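Local atomic coordinates of Old Yellow Enzyme (Pichia, PDB entry 6AGZ), a protein that probably catalyses the asymmetric reduction of enone compounds, as an old yellow enzyme that carries flavin mononucleotide in a TIM barrel. Residues E268-R271 against R272-G276; T363-R367 against S368-K372. All coordinates share one frame; numbering follows the deposited sequence.

Contact 1 (E268-R271 against R272-G276)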
loop_
_atom_site.group_PDB
_atom_site.type_symbol
_atom_site.label_atom_id
_atom_site.label_comp_id
_atom_site.label_asym_id
_atom_site.label_seq_id
_atom_site.Cartn_x
_atom_site.Cartn_y
_atom_site.Cartn_z
ATOM N N GLU A 268 -6.704 -3.709 8.691
ATOM C CA GLU A 268 -7.520 -4.449 9.648
ATOM C C GLU A 268 -7.243 -4.001 11.078
ATOM O O GLU A 268 -8.173 -3.869 11.884
ATOM C CB GLU A 268 -7.275 -5.948 9.491
ATOM C CG GLU A 268 -7.992 -6.550 8.299
ATOM C CD GLU A 268 -9.496 -6.521 8.464
ATOM O OE1 GLU A 268 -10.014 -7.273 9.315
ATOM O OE2 GLU A 268 -10.162 -5.736 7.755
ATOM N N LEU A 269 -5.971 -3.761 11.412
ATOM C CA LEU A 269 -5.657 -3.251 12.744
ATOM C C LEU A 269 -6.295 -1.883 12.972
ATOM O O LEU A 269 -6.850 -1.617 14.047
ATOM C CB LEU A 269 -4.142 -3.184 12.935
ATOM C CG LEU A 269 -3.394 -4.514 12.811
ATOM C CD1 LEU A 269 -1.898 -4.309 12.994
ATOM C CD2 LEU A 269 -3.930 -5.529 13.811
ATOM N N GLU A 270 -6.239 -1.009 11.963
ATOM C CA GLU A 270 -6.878 0.297 12.077
ATOM C C GLU A 270 -8.394 0.175 12.165
ATOM O O GLU A 270 -9.041 1.002 12.815
ATOM C CB GLU A 270 -6.483 1.183 10.895
ATOM C CG GLU A 270 -7.047 2.596 10.957
ATOM C CD GLU A 270 -6.493 3.397 12.120
ATOM O OE1 GLU A 270 -5.342 3.135 12.529
ATOM O OE2 GLU A 270 -7.207 4.287 12.628
ATOM N N ARG A 271 -8.979 -0.838 11.518
ATOM C CA ARG A 271 -10.418 -1.054 11.643
ATOM C C ARG A 271 -10.784 -1.480 13.058
ATOM O O ARG A 271 -11.769 -0.989 13.627
ATOM C CB ARG A 271 -10.890 -2.097 10.629
ATOM C CG ARG A 271 -12.352 -2.502 10.791
ATOM C CD ARG A 271 -12.856 -3.307 9.600
ATOM N NE ARG A 271 -12.389 -4.691 9.623
ATOM C CZ ARG A 271 -12.941 -5.657 10.350
ATOM N NH1 ARG A 271 -13.984 -5.397 11.125
ATOM N NH2 ARG A 271 -12.447 -6.886 10.305
ATOM N N ARG A 272 -10.003 -2.393 13.641
ATOM C CA ARG A 272 -10.217 -2.757 15.037
ATOM C C ARG A 272 -10.082 -1.544 15.946
ATOM O O ARG A 272 -10.835 -1.398 16.916
ATOM C CB ARG A 272 -9.236 -3.854 15.448
ATOM C CG ARG A 272 -9.618 -5.225 14.928
ATOM C CD ARG A 272 -8.415 -6.143 14.811
ATOM N NE ARG A 272 -8.817 -7.497 14.443
ATOM C CZ ARG A 272 -9.128 -7.874 13.207
ATOM N NH1 ARG A 272 -9.085 -6.998 12.212
ATOM N NH2 ARG A 272 -9.484 -9.127 12.964
ATOM N N ALA A 273 -9.130 -0.657 15.644
ATOM C CA ALA A 273 -9.011 0.580 16.409
ATOM C C ALA A 273 -10.249 1.453 16.241
ATOM O O ALA A 273 -10.714 2.077 17.202
ATOM C CB ALA A 273 -7.755 1.335 15.984
ATOM N N LYS A 274 -10.797 1.507 15.024
ATOM C CA LYS A 274 -12.015 2.267 14.776
ATOM C C LYS A 274 -13.221 1.660 15.474
ATOM O O LYS A 274 -14.208 2.367 15.704
ATOM C CB LYS A 274 -12.286 2.368 13.274
ATOM C CG LYS A 274 -11.339 3.292 12.529
ATOM C CD LYS A 274 -11.640 3.295 11.039
ATOM C CE LYS A 274 -10.804 4.330 10.305
ATOM N NZ LYS A 274 -11.033 4.281 8.834
ATOM N N GLU A 275 -13.171 0.371 15.804
ATOM C CA GLU A 275 -14.212 -0.268 16.596
ATOM C C GLU A 275 -13.887 -0.267 18.087
ATOM O O GLU A 275 -14.493 -1.031 18.847
ATOM C CB GLU A 275 -14.454 -1.692 16.096
ATOM C CG GLU A 275 -15.093 -1.742 14.718
ATOM C CD GLU A 275 -15.078 -3.129 14.112
ATOM O OE1 GLU A 275 -14.579 -4.064 14.774
ATOM O OE2 GLU A 275 -15.566 -3.283 12.973
ATOM N N GLY A 276 -12.951 0.575 18.513
ATOM C CA GLY A 276 -12.653 0.741 19.920
ATOM C C GLY A 276 -11.642 -0.218 20.498
ATOM O O GLY A 276 -11.586 -0.366 21.724
HETATM O O HOH W 1 -10.209 -9.756 10.273
#
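Glu268, Arg271, Arg272 and Glu275 join in a salt-bridge network at the C-terminal end of helix 258-274, a helix on the outside of the TIM barrel; Glu275 lies just past it. Glu268 is the hub. Its chain bends at chi2 (-67°), and two arginines meet its carboxylate. Arg271 grips it side-on, with NH2 2.7 Å from Glu268 OE1 on the syn side and NE 3.1 Å from Glu268 OE2. Arg272 comes from another direction: its NH1 reaches Glu268 OE1 at 3.1 Å from above the carboxylate plane, and the two flat groups stand 79° apart. OE1 therefore serves both arginines, which probably offsets the closeness of their guanidinium groups. Arg272 NE also pairs with Asp225 of helix 218-231, which ties the network to the neighbouring helix. Arg271 and Glu275 lie side by side, and Arg271 NH1 makes a weak bond to Glu275 OE2 at 3.2 Å. The helical backbone bonds run on, such as Arg272 N to Glu268 O at 2.9 Å. A Schellman motif ends the helix. Gly276 takes positive phi (87°) as its C-prime residue, and Gly276 N bonds to Ala273 O at 3.0 Å.

Contact 2 (T363-R367 against S368-K372). With FMN (flavin mononucleotide), chain C.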
loop_
_atom_site.group_PDB
_atom_site.type_symbol
_atom_site.label_atom_id
_atom_site.label_comp_id
_atom_site.label_asym_id
_atom_site.label_seq_id
_atom_site.Cartn_x
_atom_site.Cartn_y
_atom_site.Cartn_z
ATOM N N THR A 363 29.298 4.551 22.800
ATOM C CA THR A 363 30.228 3.433 22.731
ATOM C C THR A 363 29.870 2.547 21.543
ATOM O O THR A 363 28.706 2.160 21.397
ATOM C CB THR A 363 30.182 2.613 24.018
ATOM O OG1 THR A 363 30.485 3.456 25.137
ATOM C CG2 THR A 363 31.184 1.467 23.960
ATOM N N PRO A 364 30.827 2.224 20.674
ATOM C CA PRO A 364 30.528 1.329 19.550
ATOM C C PRO A 364 30.043 -0.027 20.039
ATOM O O PRO A 364 30.527 -0.556 21.042
ATOM C CB PRO A 364 31.871 1.218 18.821
ATOM C CG PRO A 364 32.618 2.459 19.207
ATOM C CD PRO A 364 32.200 2.752 20.619
ATOM N N TYR A 365 29.067 -0.583 19.327
ATOM C CA TYR A 365 28.584 -1.910 19.668
ATOM C C TYR A 365 29.488 -2.977 19.058
ATOM O O TYR A 365 30.236 -2.729 18.108
ATOM C CB TYR A 365 27.136 -2.100 19.207
ATOM C CG TYR A 365 26.894 -1.860 17.732
ATOM C CD1 TYR A 365 27.131 -2.860 16.797
ATOM C CD2 TYR A 365 26.409 -0.640 17.278
ATOM C CE1 TYR A 365 26.905 -2.648 15.451
ATOM C CE2 TYR A 365 26.179 -0.419 15.931
ATOM C CZ TYR A 365 26.429 -1.427 15.023
ATOM O OH TYR A 365 26.201 -1.215 13.683
ATOM N N ASP A 366 29.413 -4.178 19.622
ATOM C CA ASP A 366 30.272 -5.293 19.234
ATOM C C ASP A 366 29.378 -6.459 18.823
ATOM O O ASP A 366 28.878 -7.199 19.678
ATOM C CB ASP A 366 31.213 -5.673 20.373
ATOM C CG ASP A 366 32.227 -6.725 19.970
ATOM O OD1 ASP A 366 32.281 -7.085 18.776
ATOM O OD2 ASP A 366 32.983 -7.183 20.852
ATOM N N ARG A 367 29.185 -6.619 17.511
ATOM C CA ARG A 367 28.318 -7.677 17.000
ATOM C C ARG A 367 28.830 -9.062 17.375
ATOM O O ARG A 367 28.030 -9.989 17.559
ATOM C CB ARG A 367 28.181 -7.544 15.481
ATOM C CG ARG A 367 27.671 -8.793 14.777
ATOM C CD ARG A 367 27.273 -8.511 13.337
ATOM N NE ARG A 367 26.057 -7.707 13.259
ATOM C CZ ARG A 367 24.829 -8.197 13.402
ATOM N NH1 ARG A 367 24.650 -9.490 13.633
ATOM N NH2 ARG A 367 23.779 -7.392 13.314
ATOM N N SER A 368 30.148 -9.221 17.521
ATOM C CA SER A 368 30.717 -10.533 17.811
ATOM C C SER A 368 30.243 -11.097 19.145
ATOM O O SER A 368 30.395 -12.301 19.382
ATOM C CB SER A 368 32.245 -10.460 17.800
ATOM O OG SER A 368 32.731 -9.777 18.942
ATOM N N ARG A 369 29.672 -10.264 20.018
ATOM C CA ARG A 369 29.176 -10.713 21.314
ATOM C C ARG A 369 27.670 -10.518 21.453
ATOM O O ARG A 369 27.142 -10.564 22.569
ATOM C CB ARG A 369 29.919 -10.002 22.447
ATOM C CG ARG A 369 31.252 -10.653 22.798
ATOM C CD ARG A 369 32.416 -9.683 22.684
ATOM N NE ARG A 369 32.934 -9.284 23.990
ATOM C CZ ARG A 369 33.062 -8.024 24.393
ATOM N NH1 ARG A 369 32.712 -7.028 23.591
ATOM N NH2 ARG A 369 33.544 -7.760 25.599
ATOM N N PHE A 370 26.966 -10.304 20.338
ATOM C CA PHE A 370 25.508 -10.239 20.378
ATOM C C PHE A 370 24.919 -11.538 20.915
ATOM O O PHE A 370 24.033 -11.524 21.777
ATOM C CB PHE A 370 24.950 -9.950 18.984
ATOM C CG PHE A 370 25.075 -8.514 18.553
ATOM C CD1 PHE A 370 25.496 -7.537 19.437
ATOM C CD2 PHE A 370 24.750 -8.143 17.257
ATOM C CE1 PHE A 370 25.604 -6.216 19.034
ATOM C CE2 PHE A 370 24.853 -6.827 16.848
ATOM C CZ PHE A 370 25.281 -5.862 17.737
ATOM N N TYR A 371 25.405 -12.675 20.414
ATOM C CA TYR A 371 24.820 -13.977 20.702
ATOM C C TYR A 371 25.778 -14.881 21.474
ATOM O O TYR A 371 25.711 -16.107 21.356
ATOM C CB TYR A 371 24.375 -14.662 19.410
ATOM C CG TYR A 371 23.442 -13.833 18.557
ATOM C CD1 TYR A 371 22.134 -13.587 18.958
ATOM C CD2 TYR A 371 23.865 -13.302 17.345
ATOM C CE1 TYR A 371 21.277 -12.833 18.178
ATOM C CE2 TYR A 371 23.015 -12.547 16.558
ATOM C CZ TYR A 371 21.723 -12.316 16.980
ATOM O OH TYR A 371 20.873 -11.565 16.200
ATOM N N LYS A 372 26.674 -14.297 22.268
ATOM C CA LYS A 372 27.582 -15.094 23.087
ATOM C C LYS A 372 26.773 -15.781 24.181
ATOM O O LYS A 372 26.357 -15.141 25.153
ATOM C CB LYS A 372 28.683 -14.217 23.675
ATOM C CG LYS A 372 29.967 -14.971 24.004
ATOM C CD LYS A 372 31.065 -14.024 24.466
ATOM C CE LYS A 372 32.449 -14.574 24.143
ATOM N NZ LYS A 372 32.813 -15.737 25.000
HETATM N N1 FMN C . 13.954 -7.838 16.480
HETATM C C2 FMN C . 12.841 -8.508 16.952
HETATM O O2 FMN C . 11.718 -8.176 16.575
HETATM N N3 FMN C . 12.984 -9.552 17.842
HETATM C C4 FMN C . 14.242 -9.927 18.264
HETATM O O4 FMN C . 14.378 -10.857 19.058
HETATM C C4A FMN C . 15.361 -9.254 17.791
HETATM N N5 FMN C . 16.614 -9.632 18.214
HETATM C C5A FMN C . 17.729 -8.967 17.752
HETATM C C6 FMN C . 18.990 -9.355 18.185
HETATM C C7 FMN C . 20.120 -8.691 17.724
HETATM C C7M FMN C . 21.480 -9.109 18.193
HETATM C C8 FMN C . 19.989 -7.639 16.828
HETATM C C8M FMN C . 21.207 -6.921 16.328
HETATM C C9 FMN C . 18.727 -7.254 16.394
HETATM C C9A FMN C . 17.592 -7.914 16.855
HETATM N N10 FMN C . 16.333 -7.535 16.426
HETATM C C10 FMN C . 15.218 -8.205 16.894
HETATM C "C1'" FMN C . 16.176 -6.390 15.465
HETATM C "C2'" FMN C . 16.163 -5.096 16.285
HETATM O "O2'" FMN C . 15.053 -5.110 17.156
HETATM C "C3'" FMN C . 16.133 -3.834 15.425
HETATM O "O3'" FMN C . 14.938 -3.786 14.680
HETATM C "C4'" FMN C . 17.337 -3.779 14.489
HETATM O "O4'" FMN C . 18.512 -4.072 15.212
HETATM C "C5'" FMN C . 17.492 -2.407 13.846
HETATM O "O5'" FMN C . 17.554 -1.419 14.851
HETATM P P FMN C . 18.941 -0.659 15.152
HETATM O O1P FMN C . 19.486 -0.100 13.860
HETATM O O2P FMN C . 18.705 0.469 16.127
HETATM O O3P FMN C . 19.921 -1.641 15.745
HETATM O O HOH W 2 27.384 -13.008 18.675
#
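Arg367 folds its side chain along Phe370 in the FMN pocket, in the loop after helix 352-358. The backbone comes first: Arg367 CA sits over the centre of the Phe370 ring, 3.4 Å from its centroid, as a CH-pi contact. From there CB lies 3.7 Å from Phe370 CE2, and CG is nearest CD2 of the same ring. The chain then bends at chi3 (-71°). NE and CZ are nearest Phe370 CE2, CZ at 3.7 Å, and NH1 is nearest CD2. Phe370 CE2 lies over the centre of one guanidinium face, with the two planes 75° apart. NH2 lies at the ring edge, in its plane, and comes 4.0 Å from C8M of FMN. Tyr371 OH lies 3.2 Å from FMN C7M, and Phe370 CD2 approaches the same methyl. Asp366 braces the turn, which Phe370 N to Arg367 O also closes. Its OD1 accepts from Ser368 OG at 2.7 Å and from Ser368 N. Its OD2 uses the anti lone pair for Arg369 NH1 at 2.8 Å; Arg369 NH2 pairs with Asp377. The chemistry divides in two: charges and hydrogen bonds hold the turn, while the flavin methyls meet the Phe370 ring, the Tyr371 hydroxyl and Arg367 NH2 in van der Waals contact.

Both contacts are local, each within one continuous run of chain, and they lie on opposite sides of the chain's centre, with centres about 39 Å apart. Contact 1 is partly buried. It belongs to a barrel helix, where regular backbone bonds set the spacing and charged side chains link successive turns. Contact 2 is a surface contact in an irregular loop, yet it holds three residues of the flavin pocket, one of them a buried phenylalanine. Arginines meet carboxylates in both. In contact 1 these pairs dominate; in contact 2 they share the work with aromatic packing. Contact 1 faces a neighbouring helix and the second subunit, whereas one side of contact 2, with Arg367, Phe370 and Tyr371, meets the cofactor.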